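Local coordinates for oligopeptide-binding protein appA (Bacillus subtilis, PDB 1XOC) that binds oligopeptides, tetra- and pentapeptides as well as a nonapeptide but not tripeptides, as the solute-binding component of an ABC permease, at residues G22-S28 against L214-K220; E31-F35 against W193-I199; N50-S54 against P182-F188. All blocks are in the same frame, centred on the assembly; numbering follows the deposited sequence.

How the interactions relate
The three contacts show how this solute-binding protein joins the start of its modelled chain to segments more than a hundred residues downstream. They are nested: 50-54 with 182-188 (interaction 3) lies inside 31-35 with 193-199 (interaction 2), which lies inside 22-28 with 214-220 (interaction 1). Their centres are about 13 to 16 Å apart. Interaction 1 joins strands 23-28 and 216-221 of a mixed four-stranded sheet, and interaction 2 sets the following loop against its strands 188-194 and 198-203. Interaction 3 fixes the end of helix 43-52 beside the start of strand 188-194. Tyr-219 N to Ile-199 O and Tyr-53 OH to Phe-35 O, both probable hydrogen bonds, tie neighbouring contacts together.

Interaction 1: residues G22-S28 against L214-K220; sequences GDLVVGS and LDTVTYK
Thr-216 holds OG1 between its backbone N and carbonyl carbon (chi1 67°), and Asp-23 swings CG anti to its carbonyl carbon (chi1 -55°); these torsions bring the hydroxyl up to OD1, the two side chains crossing at a slant. The two residues begin a parallel strand pair, 23-28 beside 216-220, at one margin of the mixed four-stranded sheet of this family 5 solute-binding protein. Thr-216 OG1 donates to Asp-23 OD1 over a very short 2.5 Å, to be read with caution. The backbones join in the staggered manner of parallel strands: Leu-24, Val-26 and Ser-28 donate to Thr-216, Thr-218 and Lys-220, while Thr-218 and Lys-220 donate back to Leu-24 O and Val-26 O. Before them, Asp-215 N donates to Gly-22 O at 2.7 Å, in the carbonyl plane.

On the face carrying Asp-23 and Thr-216, two waters extend the polar network. One donates to both Asp-23 OD2 and Asp-215 OD2, probably easing the proximity of two carboxylates. Asp-215 OD1 is in a salt bridge with Arg-211, and Asp-215 OD2 is met from above the carboxylate plane by Gly-22 N at 3.3 Å. The second water donates to Leu-24 O and Thr-216 OG1 and is bonded to Thr-218 OG1 as well.

The other face, with Leu-24, Val-26, Val-217 and Tyr-219, is largely apolar. Val-26 spreads its methyls, CG2 to Val-217 CG1 at 4.3 Å and CG1 to Tyr-219 CD2 at 4.2 Å, and helix 43-52 covers Val-217 and Tyr-219. The Tyr-219 hydroxyl is hydrogen-bonded to Asp-47 on that helix, and a bound zinc ion lies about 4 Å from the Tyr-219 side chain. Ser-28, whose OG bonds to Gly-30 O, rests CB obliquely on the tyrosine ring, 3.4 Å from Tyr-219 CE1.

Interaction 2: residues E31-F35 against W193-I199; sequences EPTLF and WKQGQYI
Glu-31 reaches from its loop to the indole of Trp-193 on an extended side chain. CB points toward the 193-199 segment; CG anti to the backbone N (chi1 -168°) and an extended chain beyond it carry the carboxylate to the indole edge. CG passes 4.1 Å from Trp-193 CZ2, and CD lies at that edge, in the ring plane, 3.4 Å from Gly-196 N. OE2 takes two N-H groups: it lies nearly in the ring plane and offers its anti lone pair to Trp-193 NE1 at 2.9 Å, while Gly-196 N comes in on the syn side at 2.7 Å, somewhat out of the carboxylate plane. The second oxygen, OE1, accepts from a water that in turn accepts from Gln-195 NE2. Gly-196 belongs to the turn of a beta hairpin that contains a classic beta bulge, where Lys-194 O receives both Gln-197 N and Tyr-198 N.

Further round the indole edge, the carbonyl oxygen of Pro-32 lies 3.3 Å from Trp-193 CZ2, and Thr-33 O is close to CH2. Ile-199 CD1 is shared by three neighbours. It butts against Pro-32 CG at 3.6 Å, touches the edge of the Phe-35 ring, and sits over one face of the indole, toward its rim; Gln-195 OE1 is over the opposite face. Phe-35 leans obliquely on Trp-193, the planes 43° apart, and Lys-180 makes a cation-pi contact with the same indole.

Two N-H donors on one oxygen and a water on the other would stabilise negative charge, consistent with an ionised Glu-31 whose OE2 links the indole to the hairpin turn through its two bonds.

Interaction 3: residues N50-S54 against P182-F188; sequences NMLYS and PIGSGPF
Met-51 and Leu-52, the last residues of helix 43-52, offer their carbonyls to the loop that leads into strand 188-194, an instance of a helix C-terminus finding donors in a distant segment. Two backbone hydrogen bonds do this: Phe-188 N to Met-51 O at 3.0 Å, and Gly-186 N to Leu-52 O at 2.8 Å, the latter from well above the carbonyl plane. Gly-184 CA adds a C-H...O contact to Leu-52 O at 3.3 Å.

The apolar contacts flank these bonds. Leu-52 sets CD1 against Pro-182 CG at 3.9 Å. Met-51, its CG anti to the carbonyl carbon (chi1 -72°), lays CB and CG near Phe-188 CD2 and makes a Met-aromatic contact, SD lying obliquely 4.9 Å from the ring centroid. Tyr-53 brings CD1 close to Gly-184 CA and OH beside Pro-182 CB.

Side-chain hydroxyls and a water join the two segments beyond the helix end. The Tyr-53 hydroxyl bonds to Phe-35 O. At the edge of the Tyr-53 ring, near its plane, is the buried Ile-183 O, which has no hydrogen-bonding partner in the model. One water accepts from both Ser-54 N and Ser-185 N, and next to it Ser-54 OG and Ser-185 OG share a hydrogen bond of 2.8 Å.

Interaction 1: residues G22-S28 against L214-K220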
loop_
_atom_site.group_PDB
_atom_site.type_symbol
_atom_site.label_atom_id
_atom_site.label_comp_id
_atom_site.label_asym_id
_atom_site.label_seq_id
_atom_site.Cartn_x
_atom_site.Cartn_y
_atom_site.Cartn_z
ATOM N N GLY A 22 -21.444 11.592 -17.128
ATOM C CA GLY A 22 -21.080 12.109 -15.828
ATOM C C GLY A 22 -19.591 12.160 -15.572
ATOM O O GLY A 22 -18.762 11.569 -16.281
ATOM N N ASP A 23 -19.256 12.886 -14.518
ATOM C CA ASP A 23 -17.887 13.165 -14.157
ATOM C C ASP A 23 -17.713 12.868 -12.657
ATOM O O ASP A 23 -18.473 13.350 -11.805
ATOM C CB ASP A 23 -17.561 14.615 -14.522
ATOM C CG ASP A 23 -17.848 14.921 -15.989
ATOM O OD1 ASP A 23 -17.069 14.513 -16.869
ATOM O OD2 ASP A 23 -18.873 15.589 -16.293
ATOM N N LEU A 24 -16.757 12.025 -12.336
ATOM C CA LEU A 24 -16.477 11.744 -10.937
ATOM C C LEU A 24 -15.252 12.554 -10.546
ATOM O O LEU A 24 -14.275 12.602 -11.290
ATOM C CB LEU A 24 -16.261 10.254 -10.684
ATOM C CG LEU A 24 -16.440 9.804 -9.235
ATOM C CD1 LEU A 24 -17.906 9.704 -8.891
ATOM C CD2 LEU A 24 -15.739 8.507 -9.046
ATOM N N VAL A 25 -15.327 13.213 -9.397
ATOM C CA VAL A 25 -14.198 13.956 -8.868
ATOM C C VAL A 25 -13.881 13.365 -7.502
ATOM O O VAL A 25 -14.621 13.548 -6.538
ATOM C CB VAL A 25 -14.462 15.468 -8.786
ATOM C CG1 VAL A 25 -13.216 16.195 -8.255
ATOM C CG2 VAL A 25 -14.877 16.022 -10.148
ATOM N N VAL A 26 -12.774 12.640 -7.475
ATOM C CA VAL A 26 -12.284 11.881 -6.322
ATOM C C VAL A 26 -11.306 12.762 -5.549
ATOM O O VAL A 26 -10.303 13.249 -6.099
ATOM C CB VAL A 26 -11.562 10.592 -6.782
ATOM C CG1 VAL A 26 -10.974 9.782 -5.624
ATOM C CG2 VAL A 26 -12.517 9.755 -7.631
ATOM N N GLY A 27 -11.580 12.958 -4.267
ATOM C CA GLY A 27 -10.662 13.729 -3.411
ATOM C C GLY A 27 -9.585 12.802 -2.874
ATOM O O GLY A 27 -9.873 11.648 -2.493
ATOM N N SER A 28 -8.329 13.242 -2.909
ATOM C CA SER A 28 -7.242 12.442 -2.362
ATOM C C SER A 28 -6.355 13.325 -1.530
ATOM O O SER A 28 -5.994 14.436 -1.947
ATOM C CB SER A 28 -6.389 11.833 -3.468
ATOM O OG SER A 28 -5.251 11.186 -2.884
ATOM N N LEU A 214 -18.878 6.477 -16.986
ATOM C CA LEU A 214 -18.429 7.815 -16.615
ATOM C C LEU A 214 -17.583 8.410 -17.726
ATOM O O LEU A 214 -16.773 7.717 -18.323
ATOM C CB LEU A 214 -17.617 7.792 -15.286
ATOM C CG LEU A 214 -18.470 7.387 -14.073
ATOM C CD1 LEU A 214 -17.597 6.952 -12.884
ATOM C CD2 LEU A 214 -19.357 8.554 -13.647
ATOM N N ASP A 215 -17.796 9.693 -18.024
ATOM C CA ASP A 215 -17.070 10.378 -19.081
ATOM C C ASP A 215 -15.648 10.737 -18.663
ATOM O O ASP A 215 -14.718 10.614 -19.473
ATOM C CB ASP A 215 -17.797 11.634 -19.515
ATOM C CG ASP A 215 -19.125 11.344 -20.211
ATOM O OD1 ASP A 215 -19.251 10.334 -20.931
ATOM O OD2 ASP A 215 -20.048 12.149 -20.026
ATOM N N THR A 216 -15.504 11.212 -17.425
ATOM C CA THR A 216 -14.214 11.559 -16.863
ATOM C C THR A 216 -14.088 11.189 -15.392
ATOM O O THR A 216 -15.075 11.072 -14.683
ATOM C CB THR A 216 -13.923 13.090 -16.976
ATOM O OG1 THR A 216 -14.824 13.830 -16.134
ATOM C CG2 THR A 216 -14.094 13.581 -18.386
ATOM N N VAL A 217 -12.853 10.975 -14.967
ATOM C CA VAL A 217 -12.509 10.842 -13.565
ATOM C C VAL A 217 -11.380 11.810 -13.253
ATOM O O VAL A 217 -10.361 11.815 -13.919
ATOM C CB VAL A 217 -12.038 9.427 -13.240
ATOM C CG1 VAL A 217 -11.602 9.332 -11.797
ATOM C CG2 VAL A 217 -13.114 8.445 -13.515
ATOM N N THR A 218 -11.586 12.629 -12.237
ATOM C CA THR A 218 -10.589 13.584 -11.809
ATOM C C THR A 218 -10.122 13.222 -10.405
ATOM O O THR A 218 -10.925 13.019 -9.527
ATOM C CB THR A 218 -11.202 14.991 -11.800
ATOM O OG1 THR A 218 -11.621 15.346 -13.117
ATOM C CG2 THR A 218 -10.171 16.018 -11.439
ATOM N N TYR A 219 -8.815 13.130 -10.227
ATOM C CA TYR A 219 -8.217 12.791 -8.949
ATOM C C TYR A 219 -7.669 14.095 -8.409
ATOM O O TYR A 219 -6.653 14.558 -8.850
ATOM C CB TYR A 219 -7.078 11.793 -9.169
ATOM C CG TYR A 219 -6.597 10.962 -7.993
ATOM C CD1 TYR A 219 -5.438 11.278 -7.327
ATOM C CD2 TYR A 219 -7.264 9.818 -7.613
ATOM C CE1 TYR A 219 -4.979 10.512 -6.300
ATOM C CE2 TYR A 219 -6.807 9.048 -6.583
ATOM C CZ TYR A 219 -5.666 9.389 -5.931
ATOM O OH TYR A 219 -5.191 8.626 -4.897
ATOM N N LYS A 220 -8.388 14.667 -7.460
ATOM C CA LYS A 220 -8.124 16.016 -7.013
ATOM C C LYS A 220 -7.317 15.986 -5.733
ATOM O O LYS A 220 -7.741 15.417 -4.754
ATOM C CB LYS A 220 -9.430 16.770 -6.804
ATOM C CG LYS A 220 -9.231 18.255 -6.549
ATOM C CD LYS A 220 -10.541 18.994 -6.475
ATOM C CE LYS A 220 -10.301 20.479 -6.264
ATOM N NZ LYS A 220 -11.577 21.190 -6.133
HETATM O O HOH W 1 -20.454 14.425 -18.489
HETATM O O HOH W 2 -14.088 14.356 -13.520
#

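Interaction 2: residues E31-F35 against W193-I199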
loop_
_atom_site.group_PDB
_atom_site.type_symbol
_atom_site.label_atom_id
_atom_site.label_comp_id
_atom_site.label_asym_id
_atom_site.label_seq_id
_atom_site.Cartn_x
_atom_site.Cartn_y
_atom_site.Cartn_z
ATOM N N GLU A 31 -0.689 13.111 -3.333
ATOM C CA GLU A 31 -0.431 13.190 -4.770
ATOM C C GLU A 31 0.415 12.033 -5.245
ATOM O O GLU A 31 1.398 11.692 -4.589
ATOM C CB GLU A 31 0.282 14.492 -5.098
ATOM C CG GLU A 31 0.350 14.808 -6.572
ATOM C CD GLU A 31 0.721 16.243 -6.828
ATOM O OE1 GLU A 31 1.215 16.935 -5.896
ATOM O OE2 GLU A 31 0.525 16.668 -7.981
ATOM N N PRO A 32 0.059 11.434 -6.405
ATOM C CA PRO A 32 0.935 10.417 -6.966
ATOM C C PRO A 32 2.324 10.917 -7.346
ATOM O O PRO A 32 2.597 12.166 -7.444
ATOM C CB PRO A 32 0.190 9.962 -8.232
ATOM C CG PRO A 32 -1.223 10.354 -8.012
ATOM C CD PRO A 32 -1.142 11.639 -7.251
ATOM N N THR A 33 3.202 9.955 -7.602
ATOM C CA THR A 33 4.572 10.216 -8.024
ATOM C C THR A 33 4.772 9.858 -9.499
ATOM O O THR A 33 5.295 10.631 -10.273
ATOM C CB THR A 33 5.519 9.390 -7.161
ATOM O OG1 THR A 33 5.456 9.862 -5.821
ATOM C CG2 THR A 33 6.964 9.593 -7.563
ATOM N N LEU A 34 4.343 8.663 -9.875
ATOM C CA LEU A 34 4.451 8.246 -11.250
ATOM C C LEU A 34 3.510 7.072 -11.515
ATOM O O LEU A 34 3.006 6.486 -10.594
ATOM C CB LEU A 34 5.896 7.865 -11.576
ATOM C CG LEU A 34 6.469 6.501 -11.189
ATOM C CD1 LEU A 34 7.832 6.232 -11.710
ATOM C CD2 LEU A 34 6.398 6.176 -9.754
ATOM N N PHE A 35 3.302 6.740 -12.782
ATOM C CA PHE A 35 2.337 5.712 -13.159
ATOM C C PHE A 35 3.052 4.592 -13.876
ATOM O O PHE A 35 3.149 4.565 -15.080
ATOM C CB PHE A 35 1.245 6.302 -14.045
ATOM C CG PHE A 35 0.761 7.644 -13.587
ATOM C CD1 PHE A 35 0.816 8.730 -14.415
ATOM C CD2 PHE A 35 0.272 7.810 -12.322
ATOM C CE1 PHE A 35 0.375 9.945 -13.990
ATOM C CE2 PHE A 35 -0.158 9.026 -11.902
ATOM C CZ PHE A 35 -0.101 10.094 -12.747
ATOM N N TRP A 193 -2.130 16.408 -15.937
ATOM C CA TRP A 193 -1.713 16.411 -14.536
ATOM C C TRP A 193 -1.195 17.811 -14.196
ATOM O O TRP A 193 -0.076 18.206 -14.580
ATOM C CB TRP A 193 -0.667 15.329 -14.275
ATOM C CG TRP A 193 -0.170 15.221 -12.860
ATOM C CD1 TRP A 193 -0.576 15.937 -11.758
ATOM C CD2 TRP A 193 0.831 14.323 -12.402
ATOM N NE1 TRP A 193 0.133 15.521 -10.637
ATOM C CE2 TRP A 193 0.995 14.530 -11.007
ATOM C CE3 TRP A 193 1.603 13.341 -13.031
ATOM C CZ2 TRP A 193 1.899 13.777 -10.237
ATOM C CZ3 TRP A 193 2.505 12.611 -12.268
ATOM C CH2 TRP A 193 2.665 12.854 -10.890
ATOM N N LYS A 194 -2.056 18.575 -13.535
ATOM C CA LYS A 194 -1.717 19.904 -13.039
ATOM C C LYS A 194 -1.108 19.687 -11.661
ATOM O O LYS A 194 -1.815 19.289 -10.712
ATOM C CB LYS A 194 -2.964 20.758 -12.970
ATOM C CG LYS A 194 -2.643 22.181 -12.535
ATOM C CD LYS A 194 -3.190 23.302 -13.428
ATOM C CE LYS A 194 -2.188 24.462 -13.422
ATOM N NZ LYS A 194 -2.602 25.704 -14.135
ATOM N N GLN A 195 0.209 19.867 -11.593
ATOM C CA GLN A 195 0.985 19.470 -10.436
ATOM C C GLN A 195 0.441 20.173 -9.176
ATOM O O GLN A 195 0.191 21.379 -9.169
ATOM C CB GLN A 195 2.480 19.754 -10.661
ATOM C CG GLN A 195 3.394 19.213 -9.557
ATOM C CD GLN A 195 3.637 17.718 -9.648
ATOM O OE1 GLN A 195 3.646 17.138 -10.737
ATOM N NE2 GLN A 195 3.840 17.083 -8.485
ATOM N N GLY A 196 0.223 19.386 -8.128
ATOM C CA GLY A 196 -0.296 19.881 -6.875
ATOM C C GLY A 196 -1.800 20.130 -6.842
ATOM O O GLY A 196 -2.330 20.599 -5.830
ATOM N N GLN A 197 -2.511 19.829 -7.929
ATOM C CA GLN A 197 -3.922 20.174 -8.004
ATOM C C GLN A 197 -4.773 18.982 -8.401
ATOM O O GLN A 197 -5.705 18.641 -7.685
ATOM C CB GLN A 197 -4.141 21.300 -8.986
ATOM C CG GLN A 197 -3.460 22.564 -8.589
ATOM C CD GLN A 197 -3.992 23.751 -9.345
ATOM O OE1 GLN A 197 -3.224 24.523 -9.911
ATOM N NE2 GLN A 197 -5.319 23.888 -9.394
ATOM N N TYR A 198 -4.503 18.411 -9.570
ATOM C CA TYR A 198 -5.336 17.290 -10.044
ATOM C C TYR A 198 -4.736 16.519 -11.201
ATOM O O TYR A 198 -3.913 17.001 -11.929
ATOM C CB TYR A 198 -6.728 17.788 -10.484
ATOM C CG TYR A 198 -6.678 18.745 -11.652
ATOM C CD1 TYR A 198 -6.693 20.109 -11.455
ATOM C CD2 TYR A 198 -6.606 18.269 -12.961
ATOM C CE1 TYR A 198 -6.633 20.971 -12.529
ATOM C CE2 TYR A 198 -6.559 19.138 -14.043
ATOM C CZ TYR A 198 -6.571 20.468 -13.816
ATOM O OH TYR A 198 -6.511 21.339 -14.901
ATOM N N ILE A 199 -5.229 15.301 -11.353
ATOM C CA ILE A 199 -4.985 14.467 -12.521
ATOM C C ILE A 199 -6.360 14.209 -13.133
ATOM O O ILE A 199 -7.258 13.703 -12.449
ATOM C CB ILE A 199 -4.352 13.129 -12.128
ATOM C CG1 ILE A 199 -2.973 13.397 -11.509
ATOM C CG2 ILE A 199 -4.267 12.207 -13.336
ATOM C CD1 ILE A 199 -2.385 12.268 -10.777
HETATM O O HOH W 3 3.190 18.745 -6.086
HETATM O O HOH W 4 4.161 14.142 -7.243
#

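Interaction 3: residues N50-S54 against P182-F188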
loop_
_atom_site.group_PDB
_atom_site.type_symbol
_atom_site.label_atom_id
_atom_site.label_comp_id
_atom_site.label_asym_id
_atom_site.label_seq_id
_atom_site.Cartn_x
_atom_site.Cartn_y
_atom_site.Cartn_z
ATOM N N ASN A 50 -4.191 1.736 -11.979
ATOM C CA ASN A 50 -5.296 0.780 -12.174
ATOM C C ASN A 50 -6.391 1.305 -13.099
ATOM O O ASN A 50 -7.225 0.513 -13.568
ATOM C CB ASN A 50 -5.828 0.272 -10.836
ATOM C CG ASN A 50 -4.943 -0.826 -10.281
ATOM O OD1 ASN A 50 -3.861 -0.574 -9.749
ATOM N ND2 ASN A 50 -5.350 -2.046 -10.498
ATOM N N MET A 51 -6.416 2.611 -13.367
ATOM C CA MET A 51 -7.317 3.200 -14.366
ATOM C C MET A 51 -6.679 3.273 -15.730
ATOM O O MET A 51 -7.354 3.139 -16.742
ATOM C CB MET A 51 -7.803 4.591 -13.928
ATOM C CG MET A 51 -8.790 4.489 -12.795
ATOM S SD MET A 51 -9.558 6.043 -12.286
ATOM C CE MET A 51 -8.173 6.826 -11.491
ATOM N N LEU A 52 -5.371 3.560 -15.776
ATOM C CA LEU A 52 -4.658 3.704 -17.074
ATOM C C LEU A 52 -4.287 2.413 -17.796
ATOM O O LEU A 52 -4.179 2.417 -19.025
ATOM C CB LEU A 52 -3.347 4.494 -16.900
ATOM C CG LEU A 52 -3.424 5.958 -16.488
ATOM C CD1 LEU A 52 -2.096 6.523 -16.110
ATOM C CD2 LEU A 52 -4.049 6.703 -17.616
ATOM N N TYR A 53 -3.982 1.346 -17.033
ATOM C CA TYR A 53 -3.349 0.151 -17.563
ATOM C C TYR A 53 -4.244 -1.038 -17.391
ATOM O O TYR A 53 -5.229 -0.985 -16.643
ATOM C CB TYR A 53 -2.018 -0.102 -16.833
ATOM C CG TYR A 53 -1.048 1.028 -16.989
ATOM C CD1 TYR A 53 -0.515 1.321 -18.238
ATOM C CD2 TYR A 53 -0.636 1.746 -15.899
ATOM C CE1 TYR A 53 0.369 2.368 -18.415
ATOM C CE2 TYR A 53 0.245 2.782 -16.060
ATOM C CZ TYR A 53 0.742 3.070 -17.303
ATOM O OH TYR A 53 1.659 4.122 -17.413
ATOM N N SER A 54 -3.848 -2.124 -18.047
ATOM C CA SER A 54 -4.433 -3.432 -17.856
ATOM C C SER A 54 -3.401 -4.382 -17.219
ATOM O O SER A 54 -2.185 -4.172 -17.309
ATOM C CB SER A 54 -4.900 -4.012 -19.175
ATOM O OG SER A 54 -5.859 -3.185 -19.807
ATOM N N PRO A 182 1.725 8.939 -20.280
ATOM C CA PRO A 182 1.517 7.499 -20.176
ATOM C C PRO A 182 0.544 6.994 -21.225
ATOM O O PRO A 182 -0.433 7.673 -21.547
ATOM C CB PRO A 182 0.933 7.339 -18.770
ATOM C CG PRO A 182 0.204 8.581 -18.529
ATOM C CD PRO A 182 1.053 9.638 -19.167
ATOM N N ILE A 183 0.813 5.805 -21.754
ATOM C CA ILE A 183 -0.052 5.135 -22.730
ATOM C C ILE A 183 -0.274 3.725 -22.210
ATOM O O ILE A 183 0.676 2.994 -22.061
ATOM C CB ILE A 183 0.576 5.104 -24.141
ATOM C CG1 ILE A 183 0.728 6.539 -24.696
ATOM C CG2 ILE A 183 -0.219 4.169 -25.072
ATOM C CD1 ILE A 183 -0.560 7.212 -24.998
ATOM N N GLY A 184 -1.531 3.367 -21.934
ATOM C CA GLY A 184 -1.913 2.081 -21.395
ATOM C C GLY A 184 -3.066 1.534 -22.199
ATOM O O GLY A 184 -3.465 2.102 -23.226
ATOM N N SER A 185 -3.584 0.390 -21.773
ATOM C CA SER A 185 -4.743 -0.206 -22.408
ATOM C C SER A 185 -5.940 -0.195 -21.438
ATOM O O SER A 185 -6.956 -0.837 -21.710
ATOM C CB SER A 185 -4.428 -1.622 -22.887
ATOM O OG SER A 185 -4.094 -2.477 -21.808
ATOM N N GLY A 186 -5.848 0.592 -20.350
ATOM C CA GLY A 186 -6.887 0.544 -19.332
ATOM C C GLY A 186 -8.090 1.369 -19.703
ATOM O O GLY A 186 -8.123 2.014 -20.775
ATOM N N PRO A 187 -9.089 1.384 -18.815
ATOM C CA PRO A 187 -10.380 1.970 -19.107
ATOM C C PRO A 187 -10.424 3.469 -19.225
ATOM O O PRO A 187 -11.410 4.002 -19.746
ATOM C CB PRO A 187 -11.257 1.507 -17.935
ATOM C CG PRO A 187 -10.313 1.146 -16.861
ATOM C CD PRO A 187 -9.063 0.708 -17.510
ATOM N N PHE A 188 -9.389 4.160 -18.730
ATOM C CA PHE A 188 -9.357 5.624 -18.786
ATOM C C PHE A 188 -8.019 6.054 -19.370
ATOM O O PHE A 188 -6.981 5.444 -19.110
ATOM C CB PHE A 188 -9.581 6.236 -17.398
ATOM C CG PHE A 188 -10.963 5.998 -16.863
ATOM C CD1 PHE A 188 -11.987 6.892 -17.147
ATOM C CD2 PHE A 188 -11.262 4.834 -16.136
ATOM C CE1 PHE A 188 -13.284 6.666 -16.682
ATOM C CE2 PHE A 188 -12.559 4.629 -15.653
ATOM C CZ PHE A 188 -13.552 5.517 -15.933
HETATM O O HOH W 5 -1.917 -1.592 -20.178
#